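PDB 3VU1: putative uncharacterized protein PH0242 from Pyrococcus horikoshii, which belongs to the AglB family of archaeal oligosaccharyltransferases and is represented here by its C-terminal globular domain. Local coordinates for residues A[32-37]-A[94-99]; A[62-67]-A[85-90]; A[66-71]-A[98-103]. One frame throughout, in Å; residues are numbered along the deposited sequence.

Interaction 1 of 3, residues A[32-37]-A[94-99]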
loop_
_atom_site.group_PDB
_atom_site.type_symbol
_atom_site.label_atom_id
_atom_site.label_comp_id
_atom_site.label_asym_id
_atom_site.label_seq_id
_atom_site.Cartn_x
_atom_site.Cartn_y
_atom_site.Cartn_z
ATOM N N SER A 32 7.368 6.548 -2.210
ATOM C CA SER A 32 6.390 7.585 -2.427
ATOM C C SER A 32 6.197 7.865 -3.902
ATOM O O SER A 32 6.981 7.408 -4.717
ATOM C CB SER A 32 6.786 8.864 -1.720
ATOM O OG SER A 32 5.610 9.654 -1.609
ATOM N N TRP A 33 5.142 8.582 -4.262
ATOM C CA TRP A 33 5.028 8.985 -5.648
ATOM C C TRP A 33 6.118 9.984 -6.016
ATOM O O TRP A 33 6.900 9.759 -6.943
ATOM C CB TRP A 33 3.649 9.537 -5.983
ATOM C CG TRP A 33 3.579 9.801 -7.438
ATOM C CD1 TRP A 33 3.629 11.025 -8.076
ATOM C CD2 TRP A 33 3.540 8.805 -8.522
ATOM N NE1 TRP A 33 3.577 10.872 -9.439
ATOM C CE2 TRP A 33 3.527 9.577 -9.783
ATOM C CE3 TRP A 33 3.502 7.416 -8.577
ATOM C CZ2 TRP A 33 3.489 8.961 -11.032
ATOM C CZ3 TRP A 33 3.444 6.807 -9.842
ATOM C CH2 TRP A 33 3.450 7.561 -11.044
ATOM N N TRP A 34 6.190 11.084 -5.272
ATOM C CA TRP A 34 7.146 12.153 -5.530
ATOM C C TRP A 34 8.502 11.790 -5.023
ATOM O O TRP A 34 8.620 11.034 -4.068
ATOM C CB TRP A 34 6.672 13.423 -4.848
ATOM C CG TRP A 34 7.307 14.710 -5.304
ATOM C CD1 TRP A 34 7.793 15.037 -6.577
ATOM C CD2 TRP A 34 7.481 15.934 -4.507
ATOM N NE1 TRP A 34 8.257 16.334 -6.598
ATOM C CE2 TRP A 34 8.099 16.926 -5.401
ATOM C CE3 TRP A 34 7.188 16.300 -3.189
ATOM C CZ2 TRP A 34 8.406 18.215 -4.973
ATOM C CZ3 TRP A 34 7.519 17.599 -2.767
ATOM C CH2 TRP A 34 8.113 18.533 -3.646
ATOM N N ASP A 35 9.527 12.354 -5.659
ATOM C CA ASP A 35 10.911 12.063 -5.348
ATOM C C ASP A 35 11.572 12.970 -4.293
ATOM O O ASP A 35 12.804 13.061 -4.221
ATOM C CB ASP A 35 11.743 11.933 -6.622
ATOM C CG ASP A 35 11.936 13.247 -7.375
ATOM O OD1 ASP A 35 12.892 13.261 -8.178
ATOM O OD2 ASP A 35 11.169 14.234 -7.219
ATOM N N TYR A 36 10.758 13.581 -3.433
ATOM C CA TYR A 36 11.303 14.317 -2.291
ATOM C C TYR A 36 12.369 13.519 -1.553
ATOM O O TYR A 36 12.125 12.422 -1.107
ATOM C CB TYR A 36 10.214 14.724 -1.315
ATOM C CG TYR A 36 10.691 15.728 -0.309
ATOM C CD1 TYR A 36 10.388 17.094 -0.443
ATOM C CD2 TYR A 36 11.454 15.322 0.791
ATOM C CE1 TYR A 36 10.843 18.018 0.489
ATOM C CE2 TYR A 36 11.905 16.236 1.728
ATOM C CZ TYR A 36 11.603 17.576 1.572
ATOM O OH TYR A 36 12.072 18.454 2.526
ATOM N N GLY A 37 13.557 14.073 -1.431
ATOM C CA GLY A 37 14.606 13.419 -0.700
ATOM C C GLY A 37 15.644 12.810 -1.601
ATOM O O GLY A 37 16.523 12.107 -1.120
ATOM N N TRP A 94 -2.863 15.139 -5.604
ATOM C CA TRP A 94 -4.041 15.385 -6.442
ATOM C C TRP A 94 -3.565 16.085 -7.704
ATOM O O TRP A 94 -4.052 15.806 -8.807
ATOM C CB TRP A 94 -5.140 16.179 -5.701
ATOM C CG TRP A 94 -4.718 17.604 -5.413
ATOM C CD1 TRP A 94 -4.121 18.106 -4.246
ATOM C CD2 TRP A 94 -4.756 18.744 -6.339
ATOM N NE1 TRP A 94 -3.823 19.439 -4.386
ATOM C CE2 TRP A 94 -4.173 19.888 -5.609
ATOM C CE3 TRP A 94 -5.197 18.928 -7.652
ATOM C CZ2 TRP A 94 -4.054 21.151 -6.184
ATOM C CZ3 TRP A 94 -5.069 20.206 -8.223
ATOM C CH2 TRP A 94 -4.500 21.291 -7.500
ATOM N N ALA A 95 -2.572 16.964 -7.572
ATOM C CA ALA A 95 -2.082 17.755 -8.722
ATOM C C ALA A 95 -1.413 16.871 -9.766
ATOM O O ALA A 95 -1.372 17.229 -10.922
ATOM C CB ALA A 95 -1.117 18.850 -8.277
ATOM N N LYS A 96 -0.874 15.727 -9.350
ATOM C CA LYS A 96 -0.294 14.798 -10.302
ATOM C C LYS A 96 -1.249 13.663 -10.679
ATOM O O LYS A 96 -0.851 12.708 -11.368
ATOM C CB LYS A 96 1.024 14.240 -9.765
ATOM C CG LYS A 96 2.127 15.259 -9.813
ATOM C CD LYS A 96 3.367 14.840 -9.066
ATOM C CE LYS A 96 4.460 15.786 -9.515
ATOM N NZ LYS A 96 5.822 15.277 -9.261
ATOM N N PHE A 97 -2.510 13.763 -10.259
ATOM C CA PHE A 97 -3.344 12.580 -10.340
ATOM C C PHE A 97 -3.739 12.077 -11.728
ATOM O O PHE A 97 -3.968 10.882 -11.877
ATOM C CB PHE A 97 -4.527 12.601 -9.371
ATOM C CG PHE A 97 -4.838 11.233 -8.806
ATOM C CD1 PHE A 97 -3.982 10.639 -7.874
ATOM C CD2 PHE A 97 -5.948 10.521 -9.231
ATOM C CE1 PHE A 97 -4.231 9.369 -7.378
ATOM C CE2 PHE A 97 -6.214 9.270 -8.717
ATOM C CZ PHE A 97 -5.351 8.690 -7.802
ATOM N N ASN A 98 -3.784 12.942 -12.738
ATOM C CA ASN A 98 -3.996 12.465 -14.107
ATOM C C ASN A 98 -2.862 11.537 -14.524
ATOM O O ASN A 98 -3.105 10.443 -15.018
ATOM C CB ASN A 98 -4.109 13.614 -15.105
ATOM C CG ASN A 98 -5.514 14.201 -15.175
ATOM O OD1 ASN A 98 -5.967 14.547 -16.270
ATOM N ND2 ASN A 98 -6.218 14.318 -14.025
ATOM N N ALA A 99 -1.620 11.946 -14.269
ATOM C CA ALA A 99 -0.487 11.104 -14.628
ATOM C C ALA A 99 -0.593 9.766 -13.923
ATOM O O ALA A 99 -0.433 8.715 -14.579
ATOM C CB ALA A 99 0.847 11.787 -14.334
#

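Interaction 2 of 3, residues A[62-67]-A[85-90]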
loop_
_atom_site.group_PDB
_atom_site.type_symbol
_atom_site.label_atom_id
_atom_site.label_comp_id
_atom_site.label_asym_id
_atom_site.label_seq_id
_atom_site.Cartn_x
_atom_site.Cartn_y
_atom_site.Cartn_z
ATOM N N HIS A 62 4.595 2.400 -12.627
ATOM C CA HIS A 62 3.329 1.809 -13.050
ATOM C C HIS A 62 2.714 1.038 -11.926
ATOM O O HIS A 62 1.466 0.982 -11.808
ATOM C CB HIS A 62 3.521 0.897 -14.246
ATOM C CG HIS A 62 3.865 1.633 -15.501
ATOM N ND1 HIS A 62 2.937 2.271 -16.238
ATOM C CD2 HIS A 62 5.100 1.865 -16.125
ATOM C CE1 HIS A 62 3.532 2.858 -17.297
ATOM N NE2 HIS A 62 4.857 2.614 -17.222
ATOM N N ILE A 63 3.569 0.442 -11.090
ATOM C CA ILE A 63 3.068 -0.326 -9.975
ATOM C C ILE A 63 2.592 0.583 -8.825
ATOM O O ILE A 63 1.483 0.392 -8.270
ATOM C CB ILE A 63 4.064 -1.434 -9.558
ATOM C CG1 ILE A 63 4.423 -2.287 -10.786
ATOM C CG2 ILE A 63 3.480 -2.291 -8.444
ATOM C CD1 ILE A 63 3.245 -2.770 -11.624
ATOM N N LEU A 64 3.391 1.590 -8.492
ATOM C CA LEU A 64 2.906 2.620 -7.579
ATOM C C LEU A 64 1.555 3.189 -8.061
ATOM O O LEU A 64 0.643 3.393 -7.251
ATOM C CB LEU A 64 3.935 3.739 -7.359
ATOM C CG LEU A 64 5.179 3.371 -6.535
ATOM C CD1 LEU A 64 6.089 4.581 -6.338
ATOM C CD2 LEU A 64 4.834 2.774 -5.184
ATOM N N ALA A 65 1.418 3.435 -9.361
ATOM C CA ALA A 65 0.218 4.096 -9.837
ATOM C C ALA A 65 -0.914 3.095 -9.779
ATOM O O ALA A 65 -2.063 3.485 -9.550
ATOM C CB ALA A 65 0.385 4.657 -11.240
ATOM N N LEU A 66 -0.586 1.811 -9.965
ATOM C CA LEU A 66 -1.596 0.775 -9.998
ATOM C C LEU A 66 -2.227 0.758 -8.608
ATOM O O LEU A 66 -3.446 0.821 -8.456
ATOM C CB LEU A 66 -0.995 -0.594 -10.346
ATOM C CG LEU A 66 -1.987 -1.783 -10.449
ATOM C CD1 LEU A 66 -3.216 -1.503 -11.325
ATOM C CD2 LEU A 66 -1.302 -3.040 -10.947
ATOM N N PHE A 67 -1.377 0.712 -7.589
ATOM C CA PHE A 67 -1.847 0.866 -6.217
ATOM C C PHE A 67 -2.712 2.108 -5.997
ATOM O O PHE A 67 -3.817 1.984 -5.505
ATOM C CB PHE A 67 -0.662 0.886 -5.260
ATOM C CG PHE A 67 -1.045 1.104 -3.846
ATOM C CD1 PHE A 67 -1.896 0.207 -3.195
ATOM C CD2 PHE A 67 -0.560 2.218 -3.149
ATOM C CE1 PHE A 67 -2.262 0.421 -1.878
ATOM C CE2 PHE A 67 -0.924 2.431 -1.817
ATOM C CZ PHE A 67 -1.783 1.532 -1.184
ATOM N N ASN A 85 8.410 -1.091 3.698
ATOM C CA ASN A 85 8.119 -0.876 5.100
ATOM C C ASN A 85 7.128 0.277 5.309
ATOM O O ASN A 85 6.180 0.153 6.080
ATOM C CB ASN A 85 9.435 -0.621 5.850
ATOM C CG ASN A 85 10.302 -1.871 5.944
ATOM O OD1 ASN A 85 11.295 -2.021 5.226
ATOM N ND2 ASN A 85 9.913 -2.786 6.817
ATOM N N TYR A 86 7.348 1.396 4.620
ATOM C CA TYR A 86 6.528 2.577 4.798
ATOM C C TYR A 86 6.117 3.135 3.451
ATOM O O TYR A 86 6.870 3.092 2.483
ATOM C CB TYR A 86 7.260 3.639 5.619
ATOM C CG TYR A 86 7.615 3.130 6.989
ATOM C CD1 TYR A 86 8.862 2.578 7.235
ATOM C CD2 TYR A 86 6.676 3.138 8.028
ATOM C CE1 TYR A 86 9.183 2.055 8.476
ATOM C CE2 TYR A 86 6.989 2.639 9.285
ATOM C CZ TYR A 86 8.241 2.100 9.499
ATOM O OH TYR A 86 8.572 1.596 10.713
ATOM N N PHE A 87 4.892 3.634 3.391
ATOM C CA PHE A 87 4.397 4.222 2.198
ATOM C C PHE A 87 3.933 5.618 2.573
ATOM O O PHE A 87 3.070 5.792 3.446
ATOM C CB PHE A 87 3.245 3.398 1.618
ATOM C CG PHE A 87 2.933 3.745 0.197
ATOM C CD1 PHE A 87 3.176 2.836 -0.816
ATOM C CD2 PHE A 87 2.457 5.008 -0.142
ATOM C CE1 PHE A 87 2.912 3.163 -2.136
ATOM C CE2 PHE A 87 2.201 5.343 -1.464
ATOM C CZ PHE A 87 2.427 4.410 -2.465
ATOM N N ILE A 88 4.498 6.605 1.888
ATOM C CA ILE A 88 4.208 7.997 2.175
ATOM C C ILE A 88 3.161 8.558 1.227
ATOM O O ILE A 88 3.317 8.533 -0.003
ATOM C CB ILE A 88 5.469 8.847 2.105
ATOM C CG1 ILE A 88 6.466 8.332 3.131
ATOM C CG2 ILE A 88 5.108 10.280 2.373
ATOM C CD1 ILE A 88 7.873 8.898 2.967
ATOM N N ILE A 89 2.086 9.059 1.812
ATOM C CA ILE A 89 0.991 9.600 1.039
ATOM C C ILE A 89 1.023 11.104 1.191
ATOM O O ILE A 89 1.177 11.638 2.297
ATOM C CB ILE A 89 -0.336 9.003 1.486
ATOM C CG1 ILE A 89 -0.363 7.522 1.100
ATOM C CG2 ILE A 89 -1.507 9.777 0.908
ATOM C CD1 ILE A 89 -0.510 7.219 -0.385
ATOM N N TYR A 90 0.902 11.778 0.062
ATOM C CA TYR A 90 1.073 13.207 0.002
ATOM C C TYR A 90 -0.193 13.820 -0.572
ATOM O O TYR A 90 -0.484 13.660 -1.757
ATOM C CB TYR A 90 2.289 13.498 -0.882
ATOM C CG TYR A 90 2.715 14.949 -0.947
ATOM C CD1 TYR A 90 2.546 15.796 0.153
ATOM C CD2 TYR A 90 3.317 15.469 -2.099
ATOM C CE1 TYR A 90 2.936 17.113 0.099
ATOM C CE2 TYR A 90 3.721 16.790 -2.158
ATOM C CZ TYR A 90 3.532 17.606 -1.054
ATOM O OH TYR A 90 3.901 18.934 -1.084
#

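Interaction 3 of 3, residues A[66-71]-A[98-103]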
loop_
_atom_site.group_PDB
_atom_site.type_symbol
_atom_site.label_atom_id
_atom_site.label_comp_id
_atom_site.label_asym_id
_atom_site.label_seq_id
_atom_site.Cartn_x
_atom_site.Cartn_y
_atom_site.Cartn_z
ATOM N N LEU A 66 -0.586 1.811 -9.965
ATOM C CA LEU A 66 -1.596 0.775 -9.998
ATOM C C LEU A 66 -2.227 0.758 -8.608
ATOM O O LEU A 66 -3.446 0.821 -8.456
ATOM C CB LEU A 66 -0.995 -0.594 -10.346
ATOM C CG LEU A 66 -1.987 -1.783 -10.449
ATOM C CD1 LEU A 66 -3.216 -1.503 -11.325
ATOM C CD2 LEU A 66 -1.302 -3.040 -10.947
ATOM N N PHE A 67 -1.377 0.712 -7.589
ATOM C CA PHE A 67 -1.847 0.866 -6.217
ATOM C C PHE A 67 -2.712 2.108 -5.997
ATOM O O PHE A 67 -3.817 1.984 -5.505
ATOM C CB PHE A 67 -0.662 0.886 -5.260
ATOM C CG PHE A 67 -1.045 1.104 -3.846
ATOM C CD1 PHE A 67 -1.896 0.207 -3.195
ATOM C CD2 PHE A 67 -0.560 2.218 -3.149
ATOM C CE1 PHE A 67 -2.262 0.421 -1.878
ATOM C CE2 PHE A 67 -0.924 2.431 -1.817
ATOM C CZ PHE A 67 -1.783 1.532 -1.184
ATOM N N LEU A 68 -2.222 3.290 -6.374
ATOM C CA LEU A 68 -2.851 4.550 -5.955
ATOM C C LEU A 68 -4.162 4.856 -6.649
ATOM O O LEU A 68 -5.076 5.366 -6.021
ATOM C CB LEU A 68 -1.891 5.734 -6.106
ATOM C CG LEU A 68 -0.683 5.733 -5.151
ATOM C CD1 LEU A 68 0.445 6.668 -5.577
ATOM C CD2 LEU A 68 -1.099 6.046 -3.735
ATOM N N ALA A 69 -4.241 4.545 -7.940
ATOM C CA ALA A 69 -5.347 4.968 -8.788
ATOM C C ALA A 69 -6.473 3.941 -8.768
ATOM O O ALA A 69 -7.529 4.166 -9.331
ATOM C CB ALA A 69 -4.863 5.197 -10.225
ATOM N N ARG A 70 -6.264 2.798 -8.142
ATOM C CA ARG A 70 -7.275 1.767 -8.256
ATOM C C ARG A 70 -7.835 1.305 -6.948
ATOM O O ARG A 70 -7.470 1.799 -5.894
ATOM C CB ARG A 70 -6.754 0.582 -9.033
ATOM C CG ARG A 70 -6.195 1.001 -10.344
ATOM C CD ARG A 70 -7.253 1.234 -11.413
ATOM N NE ARG A 70 -6.679 0.545 -12.563
ATOM C CZ ARG A 70 -7.296 -0.347 -13.315
ATOM N NH1 ARG A 70 -8.575 -0.594 -13.132
ATOM N NH2 ARG A 70 -6.616 -0.937 -14.295
ATOM N N ASP A 71 -8.730 0.335 -7.040
ATOM C CA ASP A 71 -9.579 -0.048 -5.945
ATOM C C ASP A 71 -9.704 -1.542 -6.089
ATOM O O ASP A 71 -9.552 -2.068 -7.190
ATOM C CB ASP A 71 -10.940 0.618 -6.132
ATOM C CG ASP A 71 -11.912 0.312 -5.002
ATOM O OD1 ASP A 71 -13.148 0.454 -5.247
ATOM O OD2 ASP A 71 -11.441 -0.063 -3.892
ATOM N N ASN A 98 -3.784 12.942 -12.738
ATOM C CA ASN A 98 -3.996 12.465 -14.107
ATOM C C ASN A 98 -2.862 11.537 -14.524
ATOM O O ASN A 98 -3.105 10.443 -15.018
ATOM C CB ASN A 98 -4.109 13.614 -15.105
ATOM C CG ASN A 98 -5.514 14.201 -15.175
ATOM O OD1 ASN A 98 -5.967 14.547 -16.270
ATOM N ND2 ASN A 98 -6.218 14.318 -14.025
ATOM N N ALA A 99 -1.620 11.946 -14.269
ATOM C CA ALA A 99 -0.487 11.104 -14.628
ATOM C C ALA A 99 -0.593 9.766 -13.923
ATOM O O ALA A 99 -0.433 8.715 -14.579
ATOM C CB ALA A 99 0.847 11.787 -14.334
ATOM N N ILE A 100 -0.835 9.811 -12.602
ATOM C CA ILE A 100 -0.930 8.608 -11.795
ATOM C C ILE A 100 -2.076 7.755 -12.300
ATOM O O ILE A 100 -1.921 6.550 -12.440
ATOM C CB ILE A 100 -1.150 8.914 -10.300
ATOM C CG1 ILE A 100 0.004 9.787 -9.755
ATOM C CG2 ILE A 100 -1.304 7.616 -9.493
ATOM C CD1 ILE A 100 -0.203 10.322 -8.352
ATOM N N SER A 101 -3.221 8.363 -12.592
ATOM C CA SER A 101 -4.356 7.597 -13.104
ATOM C C SER A 101 -4.025 6.908 -14.426
ATOM O O SER A 101 -4.340 5.706 -14.623
ATOM C CB SER A 101 -5.577 8.468 -13.280
ATOM O OG SER A 101 -5.963 9.001 -12.036
ATOM N N TYR A 102 -3.387 7.663 -15.325
ATOM C CA TYR A 102 -2.983 7.113 -16.621
ATOM C C TYR A 102 -2.018 5.971 -16.422
ATOM O O TYR A 102 -2.293 4.854 -16.864
ATOM C CB TYR A 102 -2.397 8.169 -17.566
ATOM C CG TYR A 102 -2.049 7.617 -18.939
ATOM C CD1 TYR A 102 -2.999 6.946 -19.700
ATOM C CD2 TYR A 102 -0.772 7.774 -19.477
ATOM C CE1 TYR A 102 -2.694 6.450 -20.941
ATOM C CE2 TYR A 102 -0.456 7.279 -20.725
ATOM C CZ TYR A 102 -1.425 6.614 -21.453
ATOM O OH TYR A 102 -1.135 6.115 -22.712
ATOM N N LEU A 103 -0.928 6.239 -15.719
ATOM C CA LEU A 103 0.101 5.243 -15.532
ATOM C C LEU A 103 -0.374 4.010 -14.783
ATOM O O LEU A 103 0.254 2.966 -14.909
ATOM C CB LEU A 103 1.317 5.841 -14.856
ATOM C CG LEU A 103 2.113 6.910 -15.622
ATOM C CD1 LEU A 103 3.087 7.591 -14.675
ATOM C CD2 LEU A 103 2.851 6.311 -16.817
#

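Interaction 1 of 3, residues A[32-37]-A[94-99]
Trp33 meets Lys96 through the edge of its indole. The methylene CD of Lys96 lies near the ring plane, 4.0 Å from Trp33 CD1 and just as close to Trp33 NE1. The Trp33 side chain sets off from the loop toward 94-99, with CG opposite the backbone nitrogen (chi1 -175°). Ile100 and Leu103 of helix 97-103 also touch its ring. Trp34 turns its five-membered ring to the end of the same lysine. Lys96 NZ stands 3.3 Å from Trp34 CD1 and 3.8 Å from Trp34 NE1, approaching obliquely to the ring, and the two side chains run at about a right angle to each other. Trp33 to Gly37 spell the WWDYG sequence, the signature motif of the STT3/AglB/PglB family. The contact thus joins this motif to the turn that leads into helix 97-103. Lys96 holds the N-cap position of that helix, and Phe97 N bonds to Trp94 O at 2.9 Å in the turn before it. Beyond CG the lysine chain is extended, which carries NZ across to the second tryptophan. Asp35 OD2 remains 5.8 Å from Lys96 NZ, too far for a salt bridge, though the opposite charges may still attract weakly. At Tyr36 the backbone N sits over one face of the Trp34 ring, 4.0 Å above its plane and offset toward the rim.

Interaction 2 of 3, residues A[62-67]-A[85-90]
Phe87 projects from strand 86-90 into the notch between Leu64 and Phe67, one turn apart on helix 60-69. The arrangement is a helix laid on a sheet. Strands 30-32 and 86-90 are parallel neighbours, and helix 60-69 lies between them in the chain, so this is a beta-alpha-beta crossover. Leu64 reaches Phe87 with one branch: CD2 is 3.6 Å from Phe87 CE1 and 4.0 Å from Phe87 CZ. It meets that ring obliquely. Phe67 offers the CD2 and CE2 side of its ring. Phe67 CD2 lies 3.7 Å from Phe87 CE1, and Phe67 CE2 stands over one face of the Phe87 ring, offset toward the rim. The ring planes are inclined at 58° with centroids 5.1 Å apart, so the pair is neither a parallel stack nor a T-shape. With CG anti to the backbone N in both phenylalanines (chi1 177° for Phe67, -164° for Phe87), each ring is carried out toward the other segment, and the two side chains come from opposing sides and overlap alongside each other. The contact is buried and wholly apolar. Further out, Phe236 stacks on Phe67, and Phe79 meets it edge-to-face. Strand 86-90 alternates its side chains: Ile88 and Tyr86 pack on helix 13-23, while Phe87 faces helix 60-69. That helix is held in shape by its own backbone bonds, among them Leu66 N to His62 O at 2.9 Å. One residue further along, Phe67 N bonds to Ile63 O at 3.0 Å, and Phe67 O accepts a hydrogen bond from Asn212 ND2.

Interaction 3 of 3, residues A[66-71]-A[98-103]
Ile100 meets Leu68 and Ala69 with its CG2 methyl. Ile100 CG2 comes to 3.9 Å from Leu68 CB and 4.4 Å from Ala69 CB. The torsions place this branch anti to the backbone N, while CG1 takes the position beside that nitrogen (chi1 -58°). The two branches therefore serve different neighbours, and CG2 is the one given to helix 60-69. The backbone of Ile100 takes part too, with its O 3.9 Å from Ala69 CB. This is a helix-helix contact between the C-terminal end of 60-69 and helix 97-103. Helix 60-69 also packs on the sheet that contains strand 86-90, where Leu68 touches Phe87 and Ile89. At Ser101 the backbones come nearest, with the CA atoms of Ala69 and Ser101 5.1 Å apart. Residues as small as alanine and serine suit such a close approach. The methyl of Ala69 lies directly against the main chain, 3.8 Å from Ser101 CA. Ser101 OG is farther off, and it hydrogen-bonds to Phe97 O within its own helix. Tyr102 points away from 66-71, and its N closes a helical bond to Asn98 O at 2.8 Å. Leu103 N bonds likewise to Ala99 O. Just past this end of the helix, Arg70 NE hydrogen-bonds to Gly104 O, and Arg70 NH2 forms a salt bridge with Glu414.

The three contacts lie side by side, with centres 10 to 11 Å apart. Interactions 2 and 3 share helix 60-69, and interactions 1 and 3 share helix 97-103. Trp33 ties the WWDYG loop to both helices: its CE3 is 3.9 Å from Leu64 CB, and its CH2 is 3.6 Å from Leu103 CD1. Ser32 OG makes a probable hydrogen bond of 3.0 Å to Ile88 O on the strand of interaction 2. Another, His62 ND1 to Leu103 O at 3.1 Å, joins the two helices. The bound calcium ion, at a site formed by Glu76, Ala285, His319 and Glu322, is about 10 Å from the Phe67 side chain.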